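Endoglucanase (Ganoderma lucidum, PDB 5D8Z) probably hydrolyses internal beta-1,4-glucosidic bonds of cellulose, as a glycoside hydrolase of family 5 built on a TIM barrel. Local coordinates at residues A[287-292]-A[339-344]; A[116-121]-A[161-166]; A[263-268]-A[301-306]; A[25-30]-A[70-75]. All coordinates share one frame; numbering follows the deposited sequence.

The fold is a closed barrel of eight parallel strands, and the four contacts sample it from outer helices to sugar-binding rim. Contact 4 comes first along the chain, pairing strand 24-30 with the lead-in to strand 74-79. Contact 2 follows on strand 114-119, the next neighbour in the barrel, about 17 Å away between centres. Contacts 3 and 1 interleave: helix 283-298 of contact 1 leads into strand 303-312 of contact 3. That last strand closes the barrel against strand 24-30, where Tyr306 O meets Gly26 N. Tyr306 OH also reaches Leu341 O, joining contact 3 to contact 1. Contact 2 alone among them holds a bound sugar, so the others mainly describe the framework around it.

Contact 1: residues A[287-292]-A[339-344]; sequences TFMCQQ and ACLAPN
Met289 lays its CG and sulphur across the CD2 methyl of Leu341, the two side chains crossing at about a right angle. CG leaves anti to the backbone N (chi1 172°), and the chain then bends at both later torsions, which brings SD to 3.5 Å from Leu341 CD2. Further back along the same chain, Met289 CG rests 3.9 Å from Cys340 CB. The next residue, Cys290, forms the covalent link: Cys290 SG and Cys340 SG are joined at 2.1 Å, with a disulfide torsion of -117°. Helix 283-298 of the barrel's outer layer is thus tied to the last turn of helix 335-341, close to the C-terminus. An alanine in place of Met289 would probably open a gap beside Leu341 CD2 and take away the packing against Cys340 CB. Leu341 is held by its backbone as well, since its carbonyl O probably accepts a hydrogen bond from Tyr306 OH, while Met289 also touches Leu238. No hydrogen bond passes between the two segments; the join rests on one covalent bond, which is not broken without reduction, and on a small apolar patch.

Contact 2: residues A[116-121]-A[161-166]; sequences IVDVHN and VMNEPH. With BGC (beta-D-glucopyranose), chain C.
Asn163 sits against both Asp118 and His120. Its CB lies 3.3 Å from Asp118 OD1 and also over the face of the His120 imidazole. CG follows, anti to the backbone N (chi1 179°), and comes to 3.4 Å from His120 CE1. At the tip, ND2 stands over the ring centre, the amide and ring planes being only 15° apart, a flat stack rather than a hydrogen bond. The other branch, OD1, takes a hydrogen bond from Arg76, whose same nitrogen forms a salt bridge with Asp118 OD1. The ring itself is fixed at its edge: His120 ND1 donates in its own plane to Asp118 OD2 at 2.7 Å, on the syn side of the carboxylate. An alanine at His120 would probably leave the Asn163 amide without its stacking surface and Asp118 OD2 without this donor. The backbone adds a bond from Asn163 N to Val119 O at 3.0 Å. Next along the chain, Glu164 OE1 accepts a hydrogen bond from O4 of the glucose at 3.1 Å, and OE2 is hydrogen-bonded to His235. The Asn-Glu-Pro sequence following strand 157-160 is that of the family 5 glycosidase active site, at the C-terminal rim of the barrel.

Contact 3: residues A[263-268]-A[301-306]; sequences EWLRCN and DVFLGY
Three torsions bring Arg266 and Asp301 together: the arginine sends CG anti to its backbone N (chi1 -167°) and bends at chi3 (-89°), while Asp301 holds CG between its own N and carbonyl carbon. The setting is the outside of the TIM barrel, where helix 254-267 packs near the start of the last strand, 303-312. Arg266 grips the carboxylate side-on with two nitrogens. NE donates to Asp301 OD2 at 3.0 Å, and NH2 donates to Asp301 OD1 at 2.8 Å. Guanidinium and carboxylate lie nearly coplanar, 14° apart, and each oxygen uses its syn lone pair, the arrangement of a bidentate salt bridge. Val302 packs on the arginine: its CG1 lies over one face of the guanidinium and 3.8 Å from Arg266 CA. Further inward the contact is purely apolar. Leu265 CB meets Val302 CB at 3.9 Å, and the Leu265 and Phe303 side chains cross at about a right angle. Phe303 also meets Trp258 of the same helix edge-to-face. The contact is therefore graded, with charges at the exposed border and hydrocarbon behind. Leu265 CD1 touches the ring at CE2 of Phe303, 3.8 Å away, and NH2 of Arg266 has a second partner in Asn299 OD1.

Contact 4: residues A[25-30]-A[70-75]; sequences AGVNIA and DGFNVF
Ala25 O is the polar atom around which this contact gathers: Asn73 N lies 2.9 Å from it, and Phe72 approaches it twice. The CA of Phe72 makes a C-H...O contact with Ala25 O at 3.3 Å, and its ring turns an edge to the same oxygen. CG of Phe72 is anti to its carbonyl carbon (chi1 -71°), which swings the ring alongside strand 24-30. One face of that ring is met by Val27 CG1, 4.4 Å from Phe72 CD2. The same methyl also serves the second aromatic, standing 3.5 Å from Phe75 CE1, so this one methyl touches both rings. Val27 and Phe75 run side by side and point the same way. Farther along, Phe75 CA makes another C-H...O contact, 3.4 Å to Val27 O, and that oxygen also faces the edge of the Phe75 ring. Ile29 CG1 then closes over Phe75 CB at 4.2 Å. Strand 24-30, helix 59-68 and strand 74-79 form a beta-alpha-beta crossover of the barrel, and Phe66 of that helix packs on Val27, Phe72 and Phe75 alike. Backbone bonding between the strands is plain just beyond, where Val27 pairs with Arg76. At the entry to strand 74-79, carbonyl oxygens thus meet C-H groups and ring edges, and much of the cohesion is probably apolar.

Contact 1: residues A[287-292]-A[339-344]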
loop_
_atom_site.group_PDB
_atom_site.type_symbol
_atom_site.label_atom_id
_atom_site.label_comp_id
_atom_site.label_asym_id
_atom_site.label_seq_id
_atom_site.Cartn_x
_atom_site.Cartn_y
_atom_site.Cartn_z
ATOM N N THR A 287 0.927 -19.112 -13.530
ATOM C CA THR A 287 -0.321 -19.838 -13.486
ATOM C C THR A 287 -1.066 -19.389 -12.235
ATOM O O THR A 287 -2.164 -18.880 -12.343
ATOM C CB THR A 287 -0.208 -21.385 -13.697
ATOM O OG1 THR A 287 -1.115 -22.056 -12.824
ATOM C CG2 THR A 287 1.208 -21.960 -13.494
ATOM N N PHE A 288 -0.453 -19.470 -11.063
ATOM C CA PHE A 288 -1.193 -19.168 -9.819
ATOM C C PHE A 288 -1.638 -17.716 -9.635
ATOM O O PHE A 288 -2.639 -17.465 -9.016
ATOM C CB PHE A 288 -0.394 -19.569 -8.584
ATOM C CG PHE A 288 -0.392 -21.041 -8.297
ATOM C CD1 PHE A 288 -1.579 -21.726 -8.102
ATOM C CD2 PHE A 288 0.806 -21.734 -8.162
ATOM C CE1 PHE A 288 -1.574 -23.078 -7.800
ATOM C CE2 PHE A 288 0.820 -23.089 -7.868
ATOM C CZ PHE A 288 -0.372 -23.763 -7.683
ATOM N N MET A 289 -0.884 -16.758 -10.145
ATOM C CA MET A 289 -1.246 -15.348 -10.000
ATOM C C MET A 289 -2.417 -14.995 -10.910
ATOM O O MET A 289 -3.260 -14.165 -10.563
ATOM C CB MET A 289 -0.044 -14.464 -10.347
ATOM C CG MET A 289 -0.304 -12.971 -10.426
ATOM S SD MET A 289 -0.842 -12.341 -8.842
ATOM C CE MET A 289 0.735 -12.445 -8.003
ATOM N N CYS A 290 -2.458 -15.604 -12.090
ATOM C CA CYS A 290 -3.530 -15.311 -13.045
ATOM C C CYS A 290 -4.847 -15.813 -12.494
ATOM O O CYS A 290 -5.907 -15.169 -12.670
ATOM C CB CYS A 290 -3.231 -15.905 -14.419
ATOM S SG CYS A 290 -2.329 -14.761 -15.511
ATOM N N GLN A 291 -4.750 -16.936 -11.787
ATOM C CA GLN A 291 -5.882 -17.482 -11.065
ATOM C C GLN A 291 -6.388 -16.465 -10.025
ATOM O O GLN A 291 -7.565 -16.067 -10.072
ATOM C CB GLN A 291 -5.548 -18.862 -10.456
ATOM C CG GLN A 291 -5.376 -19.940 -11.531
ATOM C CD GLN A 291 -4.964 -21.322 -11.014
ATOM O OE1 GLN A 291 -4.505 -21.512 -9.872
ATOM N NE2 GLN A 291 -5.140 -22.304 -11.874
ATOM N N GLN A 292 -5.504 -15.999 -9.143
ATOM C CA GLN A 292 -5.886 -15.010 -8.112
ATOM C C GLN A 292 -6.488 -13.722 -8.680
ATOM O O GLN A 292 -7.394 -13.151 -8.083
ATOM C CB GLN A 292 -4.687 -14.660 -7.224
ATOM C CG GLN A 292 -4.925 -13.504 -6.245
ATOM C CD GLN A 292 -3.733 -13.228 -5.331
ATOM O OE1 GLN A 292 -2.974 -12.298 -5.567
ATOM N NE2 GLN A 292 -3.561 -14.041 -4.304
ATOM N N ALA A 339 2.490 -11.360 -18.363
ATOM C CA ALA A 339 1.663 -12.561 -18.379
ATOM C C ALA A 339 0.388 -12.391 -17.548
ATOM O O ALA A 339 -0.681 -12.823 -17.972
ATOM C CB ALA A 339 2.451 -13.769 -17.885
ATOM N N CYS A 340 0.487 -11.761 -16.378
ATOM C CA CYS A 340 -0.637 -11.768 -15.440
ATOM C C CYS A 340 -1.176 -10.423 -14.917
ATOM O O CYS A 340 -2.365 -10.166 -15.014
ATOM C CB CYS A 340 -0.298 -12.694 -14.270
ATOM S SG CYS A 340 -0.420 -14.457 -14.702
ATOM N N LEU A 341 -0.321 -9.571 -14.375
ATOM C CA LEU A 341 -0.792 -8.473 -13.553
ATOM C C LEU A 341 -1.311 -7.305 -14.329
ATOM O O LEU A 341 -2.095 -6.541 -13.797
ATOM C CB LEU A 341 0.302 -7.968 -12.634
ATOM C CG LEU A 341 0.904 -8.909 -11.612
ATOM C CD1 LEU A 341 2.024 -8.189 -10.884
ATOM C CD2 LEU A 341 -0.132 -9.354 -10.597
ATOM N N ALA A 342 -0.870 -7.122 -15.565
ATOM C CA ALA A 342 -1.335 -5.959 -16.342
ATOM C C ALA A 342 -2.787 -6.120 -16.769
ATOM O O ALA A 342 -3.138 -7.087 -17.421
ATOM C CB ALA A 342 -0.457 -5.721 -17.552
ATOM N N PRO A 343 -3.642 -5.170 -16.386
ATOM C CA PRO A 343 -4.995 -5.166 -16.913
ATOM C C PRO A 343 -5.071 -5.426 -18.425
ATOM O O PRO A 343 -5.967 -6.155 -18.876
ATOM C CB PRO A 343 -5.501 -3.750 -16.590
ATOM C CG PRO A 343 -4.391 -3.059 -15.876
ATOM C CD PRO A 343 -3.459 -4.110 -15.387
ATOM N N ASN A 344 -4.135 -4.861 -19.191
ATOM C CA ASN A 344 -4.099 -5.038 -20.654
ATOM C C ASN A 344 -3.599 -6.425 -21.102
ATOM O O ASN A 344 -2.785 -6.521 -22.003
ATOM C CB ASN A 344 -3.205 -3.950 -21.281
ATOM C CG ASN A 344 -3.932 -3.115 -22.310
ATOM O OD1 ASN A 344 -4.688 -3.636 -23.140
ATOM N ND2 ASN A 344 -3.720 -1.800 -22.256
#

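Contact 2: residues A[116-121]-A[161-166]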
loop_
_atom_site.group_PDB
_atom_site.type_symbol
_atom_site.label_atom_id
_atom_site.label_comp_id
_atom_site.label_asym_id
_atom_site.label_seq_id
_atom_site.Cartn_x
_atom_site.Cartn_y
_atom_site.Cartn_z
ATOM N N ILE A 116 -1.617 6.119 -3.848
ATOM C CA ILE A 116 -1.668 5.786 -2.447
ATOM C C ILE A 116 -0.428 6.299 -1.746
ATOM O O ILE A 116 0.686 5.924 -2.118
ATOM C CB ILE A 116 -1.666 4.286 -2.260
ATOM C CG1 ILE A 116 -3.007 3.682 -2.692
ATOM C CG2 ILE A 116 -1.373 3.941 -0.819
ATOM C CD1 ILE A 116 -2.849 2.330 -3.355
ATOM N N VAL A 117 -0.628 7.159 -0.745
ATOM C CA VAL A 117 0.429 7.685 0.083
ATOM C C VAL A 117 0.503 6.770 1.300
ATOM O O VAL A 117 -0.271 6.911 2.237
ATOM C CB VAL A 117 0.119 9.129 0.509
ATOM C CG1 VAL A 117 1.066 9.571 1.616
ATOM C CG2 VAL A 117 0.230 10.087 -0.661
ATOM N N ASP A 118 1.431 5.824 1.259
ATOM C CA ASP A 118 1.570 4.725 2.228
ATOM C C ASP A 118 2.659 4.986 3.261
ATOM O O ASP A 118 3.847 4.974 2.902
ATOM C CB ASP A 118 1.958 3.440 1.471
ATOM C CG ASP A 118 2.403 2.291 2.402
ATOM O OD1 ASP A 118 1.669 1.965 3.390
ATOM O OD2 ASP A 118 3.476 1.705 2.123
ATOM N N VAL A 119 2.277 5.195 4.520
ATOM C CA VAL A 119 3.275 5.348 5.584
ATOM C C VAL A 119 3.745 3.955 5.968
ATOM O O VAL A 119 2.999 3.169 6.557
ATOM C CB VAL A 119 2.748 6.087 6.837
ATOM C CG1 VAL A 119 3.821 6.118 7.896
ATOM C CG2 VAL A 119 2.327 7.504 6.529
ATOM N N HIS A 120 5.006 3.665 5.667
ATOM C CA HIS A 120 5.535 2.307 5.672
ATOM C C HIS A 120 6.216 1.929 6.973
ATOM O O HIS A 120 7.365 1.550 6.987
ATOM C CB HIS A 120 6.522 2.176 4.538
ATOM C CG HIS A 120 6.555 0.812 3.933
ATOM N ND1 HIS A 120 5.654 0.406 2.970
ATOM C CD2 HIS A 120 7.376 -0.239 4.148
ATOM C CE1 HIS A 120 5.919 -0.835 2.613
ATOM N NE2 HIS A 120 6.954 -1.251 3.319
ATOM N N ASN A 121 5.482 1.979 8.072
ATOM C CA ASN A 121 6.074 1.804 9.389
ATOM C C ASN A 121 5.703 0.608 10.247
ATOM O O ASN A 121 6.221 0.516 11.354
ATOM C CB ASN A 121 5.835 3.052 10.191
ATOM C CG ASN A 121 6.963 3.998 10.061
ATOM O OD1 ASN A 121 7.773 4.127 10.963
ATOM N ND2 ASN A 121 7.070 4.613 8.909
ATOM N N VAL A 161 -3.140 4.453 5.724
ATOM C CA VAL A 161 -2.878 4.827 7.105
ATOM C C VAL A 161 -1.602 4.196 7.618
ATOM O O VAL A 161 -0.766 4.876 8.184
ATOM C CB VAL A 161 -4.049 4.419 8.028
ATOM C CG1 VAL A 161 -3.676 4.572 9.487
ATOM C CG2 VAL A 161 -5.281 5.266 7.750
ATOM N N MET A 162 -1.441 2.899 7.420
ATOM C CA MET A 162 -0.264 2.249 7.921
ATOM C C MET A 162 -0.001 0.937 7.247
ATOM O O MET A 162 -0.894 0.121 7.090
ATOM C CB MET A 162 -0.412 1.986 9.408
ATOM C CG MET A 162 0.759 1.220 10.019
ATOM S SD MET A 162 2.353 2.056 9.914
ATOM C CE MET A 162 1.959 3.608 10.713
ATOM N N ASN A 163 1.261 0.716 6.916
ATOM C CA ASN A 163 1.660 -0.472 6.220
ATOM C C ASN A 163 1.937 -1.620 7.156
ATOM O O ASN A 163 2.718 -1.488 8.074
ATOM C CB ASN A 163 2.930 -0.219 5.465
ATOM C CG ASN A 163 3.387 -1.438 4.737
ATOM O OD1 ASN A 163 2.771 -1.841 3.761
ATOM N ND2 ASN A 163 4.459 -2.044 5.205
ATOM N N GLU A 164 1.309 -2.753 6.888
ATOM C CA GLU A 164 1.577 -4.037 7.568
ATOM C C GLU A 164 1.774 -4.077 9.085
ATOM O O GLU A 164 2.792 -4.558 9.567
ATOM C CB GLU A 164 2.724 -4.751 6.869
ATOM C CG GLU A 164 2.298 -5.333 5.544
ATOM C CD GLU A 164 3.363 -6.208 4.895
ATOM O OE1 GLU A 164 4.501 -6.221 5.403
ATOM O OE2 GLU A 164 3.058 -6.885 3.867
ATOM N N PRO A 165 0.779 -3.632 9.847
ATOM C CA PRO A 165 0.833 -3.904 11.277
ATOM C C PRO A 165 0.998 -5.396 11.548
ATOM O O PRO A 165 0.414 -6.226 10.848
ATOM C CB PRO A 165 -0.524 -3.448 11.790
ATOM C CG PRO A 165 -1.138 -2.590 10.716
ATOM C CD PRO A 165 -0.394 -2.833 9.443
ATOM N N HIS A 166 1.809 -5.731 12.534
ATOM C CA HIS A 166 2.042 -7.096 12.863
ATOM C C HIS A 166 2.414 -7.180 14.311
ATOM O O HIS A 166 2.805 -6.191 14.904
ATOM C CB HIS A 166 3.133 -7.674 12.003
ATOM C CG HIS A 166 4.502 -7.186 12.346
ATOM N ND1 HIS A 166 5.265 -7.754 13.341
ATOM C CD2 HIS A 166 5.254 -6.199 11.807
ATOM C CE1 HIS A 166 6.424 -7.128 13.411
ATOM N NE2 HIS A 166 6.443 -6.181 12.492
HETATM C C2 BGC C . 8.161 -10.108 5.573
HETATM C C3 BGC C . 7.871 -8.855 4.718
HETATM C C4 BGC C . 6.558 -8.944 3.961
HETATM C C5 BGC C . 5.423 -9.418 4.891
HETATM C C6 BGC C . 4.164 -9.765 4.100
HETATM C C1 BGC C . 6.956 -10.661 6.378
HETATM O O2 BGC C . 9.220 -9.780 6.479
HETATM O O3 BGC C . 8.873 -8.624 3.706
HETATM O O4 BGC C . 6.364 -7.662 3.316
HETATM O O5 BGC C . 5.739 -10.616 5.622
HETATM O O6 BGC C . 3.828 -11.153 4.210
#

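Contact 3: residues A[263-268]-A[301-306]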
loop_
_atom_site.group_PDB
_atom_site.type_symbol
_atom_site.label_atom_id
_atom_site.label_comp_id
_atom_site.label_asym_id
_atom_site.label_seq_id
_atom_site.Cartn_x
_atom_site.Cartn_y
_atom_site.Cartn_z
ATOM N N GLU A 263 -16.971 -13.439 1.256
ATOM C CA GLU A 263 -18.214 -13.802 1.923
ATOM C C GLU A 263 -18.416 -12.815 3.021
ATOM O O GLU A 263 -19.441 -12.133 3.051
ATOM C CB GLU A 263 -18.151 -15.187 2.526
ATOM C CG GLU A 263 -18.284 -16.309 1.524
ATOM C CD GLU A 263 -17.891 -17.642 2.138
ATOM O OE1 GLU A 263 -17.693 -17.684 3.378
ATOM O OE2 GLU A 263 -17.771 -18.641 1.385
ATOM N N TRP A 264 -17.415 -12.705 3.898
ATOM C CA TRP A 264 -17.503 -11.774 5.017
ATOM C C TRP A 264 -17.761 -10.352 4.513
ATOM O O TRP A 264 -18.671 -9.677 4.964
ATOM C CB TRP A 264 -16.245 -11.822 5.912
ATOM C CG TRP A 264 -16.489 -11.075 7.177
ATOM C CD1 TRP A 264 -16.977 -11.593 8.343
ATOM C CD2 TRP A 264 -16.359 -9.666 7.388
ATOM N NE1 TRP A 264 -17.136 -10.595 9.274
ATOM C CE2 TRP A 264 -16.780 -9.399 8.705
ATOM C CE3 TRP A 264 -15.929 -8.606 6.595
ATOM C CZ2 TRP A 264 -16.770 -8.113 9.253
ATOM C CZ3 TRP A 264 -15.922 -7.317 7.138
ATOM C CH2 TRP A 264 -16.338 -7.086 8.453
ATOM N N LEU A 265 -16.954 -9.900 3.573
ATOM C CA LEU A 265 -17.089 -8.534 3.073
ATOM C C LEU A 265 -18.461 -8.199 2.503
ATOM O O LEU A 265 -18.903 -7.041 2.565
ATOM C CB LEU A 265 -16.061 -8.268 1.980
ATOM C CG LEU A 265 -14.672 -7.982 2.516
ATOM C CD1 LEU A 265 -13.717 -8.016 1.353
ATOM C CD2 LEU A 265 -14.600 -6.621 3.184
ATOM N N ARG A 266 -19.108 -9.198 1.910
ATOM C CA ARG A 266 -20.334 -8.971 1.147
ATOM C C ARG A 266 -21.491 -8.724 2.108
ATOM O O ARG A 266 -22.160 -7.665 2.092
ATOM C CB ARG A 266 -20.600 -10.189 0.269
ATOM C CG ARG A 266 -21.652 -10.012 -0.796
ATOM C CD ARG A 266 -21.518 -11.135 -1.820
ATOM N NE ARG A 266 -20.586 -10.795 -2.903
ATOM C CZ ARG A 266 -19.537 -11.522 -3.295
ATOM N NH1 ARG A 266 -19.219 -12.667 -2.709
ATOM N NH2 ARG A 266 -18.783 -11.097 -4.300
ATOM N N CYS A 267 -21.677 -9.682 3.000
ATOM C CA CYS A 267 -22.784 -9.609 3.898
ATOM C C CYS A 267 -22.681 -8.380 4.807
ATOM O O CYS A 267 -23.716 -7.845 5.225
ATOM C CB CYS A 267 -22.906 -10.906 4.663
ATOM S SG CYS A 267 -21.691 -11.099 5.962
ATOM N N ASN A 268 -21.463 -7.887 5.052
ATOM C CA ASN A 268 -21.286 -6.658 5.860
ATOM C C ASN A 268 -21.351 -5.344 5.105
ATOM O O ASN A 268 -21.373 -4.278 5.741
ATOM C CB ASN A 268 -19.997 -6.715 6.669
ATOM C CG ASN A 268 -20.086 -7.701 7.826
ATOM O OD1 ASN A 268 -20.534 -7.353 8.927
ATOM N ND2 ASN A 268 -19.663 -8.942 7.579
ATOM N N ASP A 301 -17.260 -6.442 -6.826
ATOM C CA ASP A 301 -18.141 -5.752 -5.865
ATOM C C ASP A 301 -17.466 -5.552 -4.476
ATOM O O ASP A 301 -17.555 -4.489 -3.894
ATOM C CB ASP A 301 -19.528 -6.443 -5.763
ATOM C CG ASP A 301 -19.462 -7.876 -5.212
ATOM O OD1 ASP A 301 -18.473 -8.592 -5.517
ATOM O OD2 ASP A 301 -20.399 -8.292 -4.471
ATOM N N VAL A 302 -16.741 -6.552 -3.989
ATOM C CA VAL A 302 -16.137 -6.463 -2.668
ATOM C C VAL A 302 -14.662 -6.063 -2.670
ATOM O O VAL A 302 -14.190 -5.470 -1.673
ATOM C CB VAL A 302 -16.299 -7.762 -1.870
ATOM C CG1 VAL A 302 -17.750 -7.963 -1.520
ATOM C CG2 VAL A 302 -15.788 -8.957 -2.636
ATOM N N PHE A 303 -13.939 -6.389 -3.752
ATOM C CA PHE A 303 -12.516 -6.010 -3.908
ATOM C C PHE A 303 -12.372 -4.829 -4.857
ATOM O O PHE A 303 -12.827 -4.899 -5.968
ATOM C CB PHE A 303 -11.710 -7.178 -4.446
ATOM C CG PHE A 303 -11.798 -8.426 -3.598
ATOM C CD1 PHE A 303 -12.137 -9.638 -4.157
ATOM C CD2 PHE A 303 -11.524 -8.390 -2.248
ATOM C CE1 PHE A 303 -12.218 -10.785 -3.386
ATOM C CE2 PHE A 303 -11.591 -9.539 -1.469
ATOM C CZ PHE A 303 -11.943 -10.743 -2.036
ATOM N N LEU A 304 -11.771 -3.739 -4.405
ATOM C CA LEU A 304 -11.508 -2.576 -5.249
ATOM C C LEU A 304 -10.307 -2.740 -6.223
ATOM O O LEU A 304 -10.162 -1.958 -7.196
ATOM C CB LEU A 304 -11.220 -1.348 -4.389
ATOM C CG LEU A 304 -12.330 -0.555 -3.708
ATOM C CD1 LEU A 304 -11.878 0.897 -3.573
ATOM C CD2 LEU A 304 -13.635 -0.626 -4.476
ATOM N N GLY A 305 -9.438 -3.723 -5.964
ATOM C CA GLY A 305 -8.221 -3.869 -6.770
ATOM C C GLY A 305 -7.041 -4.594 -6.154
ATOM O O GLY A 305 -7.067 -4.981 -4.986
ATOM N N TYR A 306 -6.001 -4.783 -6.966
ATOM C CA TYR A 306 -4.714 -5.315 -6.487
ATOM C C TYR A 306 -3.634 -4.337 -6.877
ATOM O O TYR A 306 -3.810 -3.599 -7.854
ATOM C CB TYR A 306 -4.410 -6.701 -7.057
ATOM C CG TYR A 306 -4.355 -6.708 -8.548
ATOM C CD1 TYR A 306 -3.209 -6.340 -9.206
ATOM C CD2 TYR A 306 -5.484 -7.030 -9.312
ATOM C CE1 TYR A 306 -3.161 -6.310 -10.582
ATOM C CE2 TYR A 306 -5.438 -7.008 -10.683
ATOM C CZ TYR A 306 -4.263 -6.658 -11.311
ATOM O OH TYR A 306 -4.170 -6.649 -12.682
#

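Contact 4: residues A[25-30]-A[70-75]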
loop_
_atom_site.group_PDB
_atom_site.type_symbol
_atom_site.label_atom_id
_atom_site.label_comp_id
_atom_site.label_asym_id
_atom_site.label_seq_id
_atom_site.Cartn_x
_atom_site.Cartn_y
_atom_site.Cartn_z
ATOM N N ALA A 25 -6.017 -1.179 -10.649
ATOM C CA ALA A 25 -4.861 -2.084 -10.681
ATOM C C ALA A 25 -3.580 -1.264 -10.786
ATOM O O ALA A 25 -3.504 -0.335 -11.575
ATOM C CB ALA A 25 -4.975 -3.074 -11.813
ATOM N N GLY A 26 -2.596 -1.581 -9.950
ATOM C CA GLY A 26 -1.416 -0.727 -9.796
ATOM C C GLY A 26 -0.149 -1.457 -9.419
ATOM O O GLY A 26 -0.116 -2.681 -9.256
ATOM N N VAL A 27 0.911 -0.699 -9.251
ATOM C CA VAL A 27 2.136 -1.288 -8.768
ATOM C C VAL A 27 2.791 -0.391 -7.694
ATOM O O VAL A 27 2.601 0.842 -7.681
ATOM C CB VAL A 27 3.040 -1.677 -9.978
ATOM C CG1 VAL A 27 2.837 -0.732 -11.148
ATOM C CG2 VAL A 27 4.500 -1.789 -9.608
ATOM N N ASN A 28 3.503 -1.024 -6.762
ATOM C CA ASN A 28 4.196 -0.303 -5.742
ATOM C C ASN A 28 5.470 0.231 -6.317
ATOM O O ASN A 28 6.259 -0.526 -6.807
ATOM C CB ASN A 28 4.539 -1.231 -4.609
ATOM C CG ASN A 28 3.362 -1.485 -3.696
ATOM O OD1 ASN A 28 3.124 -0.710 -2.750
ATOM N ND2 ASN A 28 2.623 -2.592 -3.955
ATOM N N ILE A 29 5.689 1.530 -6.241
ATOM C CA ILE A 29 6.926 2.110 -6.692
ATOM C C ILE A 29 7.818 2.407 -5.489
ATOM O O ILE A 29 7.721 3.485 -4.880
ATOM C CB ILE A 29 6.641 3.412 -7.430
ATOM C CG1 ILE A 29 5.615 3.200 -8.532
ATOM C CG2 ILE A 29 7.897 3.943 -8.046
ATOM C CD1 ILE A 29 5.774 1.922 -9.337
ATOM N N ALA A 30 8.697 1.456 -5.163
ATOM C CA ALA A 30 9.496 1.512 -3.929
ATOM C C ALA A 30 10.804 2.256 -4.028
ATOM O O ALA A 30 11.306 2.552 -5.095
ATOM C CB ALA A 30 9.772 0.130 -3.441
ATOM N N ASP A 70 0.025 -0.479 -20.265
ATOM C CA ASP A 70 -0.422 -1.677 -19.530
ATOM C C ASP A 70 -1.818 -1.580 -18.915
ATOM O O ASP A 70 -2.414 -2.601 -18.562
ATOM C CB ASP A 70 0.586 -2.015 -18.429
ATOM C CG ASP A 70 1.827 -2.707 -18.949
ATOM O OD1 ASP A 70 1.750 -3.331 -20.031
ATOM O OD2 ASP A 70 2.871 -2.632 -18.260
ATOM N N GLY A 71 -2.326 -0.360 -18.774
ATOM C CA GLY A 71 -3.657 -0.145 -18.253
ATOM C C GLY A 71 -3.724 0.014 -16.755
ATOM O O GLY A 71 -4.806 -0.012 -16.186
ATOM N N PHE A 72 -2.574 0.160 -16.105
ATOM C CA PHE A 72 -2.549 0.451 -14.681
ATOM C C PHE A 72 -3.106 1.829 -14.448
ATOM O O PHE A 72 -3.116 2.665 -15.348
ATOM C CB PHE A 72 -1.126 0.340 -14.125
ATOM C CG PHE A 72 -0.619 -1.079 -14.051
ATOM C CD1 PHE A 72 -1.211 -1.993 -13.215
ATOM C CD2 PHE A 72 0.473 -1.492 -14.804
ATOM C CE1 PHE A 72 -0.752 -3.286 -13.140
ATOM C CE2 PHE A 72 0.955 -2.792 -14.705
ATOM C CZ PHE A 72 0.331 -3.693 -13.883
ATOM N N ASN A 73 -3.409 2.075 -13.188
ATOM C CA ASN A 73 -4.485 2.927 -12.740
ATOM C C ASN A 73 -4.178 3.725 -11.505
ATOM O O ASN A 73 -4.711 4.804 -11.298
ATOM C CB ASN A 73 -5.541 1.959 -12.280
ATOM C CG ASN A 73 -6.889 2.461 -12.506
ATOM O OD1 ASN A 73 -7.075 3.652 -12.671
ATOM N ND2 ASN A 73 -7.858 1.561 -12.528
ATOM N N VAL A 74 -3.402 3.089 -10.623
ATOM C CA VAL A 74 -3.005 3.628 -9.336
ATOM C C VAL A 74 -1.557 3.182 -9.048
ATOM O O VAL A 74 -1.119 2.156 -9.538
ATOM C CB VAL A 74 -3.942 3.090 -8.241
ATOM C CG1 VAL A 74 -3.807 1.588 -8.116
ATOM C CG2 VAL A 74 -3.675 3.721 -6.891
ATOM N N PHE A 75 -0.833 3.948 -8.240
ATOM C CA PHE A 75 0.484 3.542 -7.764
ATOM C C PHE A 75 0.583 3.728 -6.291
ATOM O O PHE A 75 -0.034 4.603 -5.717
ATOM C CB PHE A 75 1.584 4.302 -8.506
ATOM C CG PHE A 75 1.537 4.042 -9.967
ATOM C CD1 PHE A 75 1.769 2.757 -10.446
ATOM C CD2 PHE A 75 1.135 5.009 -10.838
ATOM C CE1 PHE A 75 1.660 2.463 -11.791
ATOM C CE2 PHE A 75 1.022 4.739 -12.196
ATOM C CZ PHE A 75 1.285 3.459 -12.673
#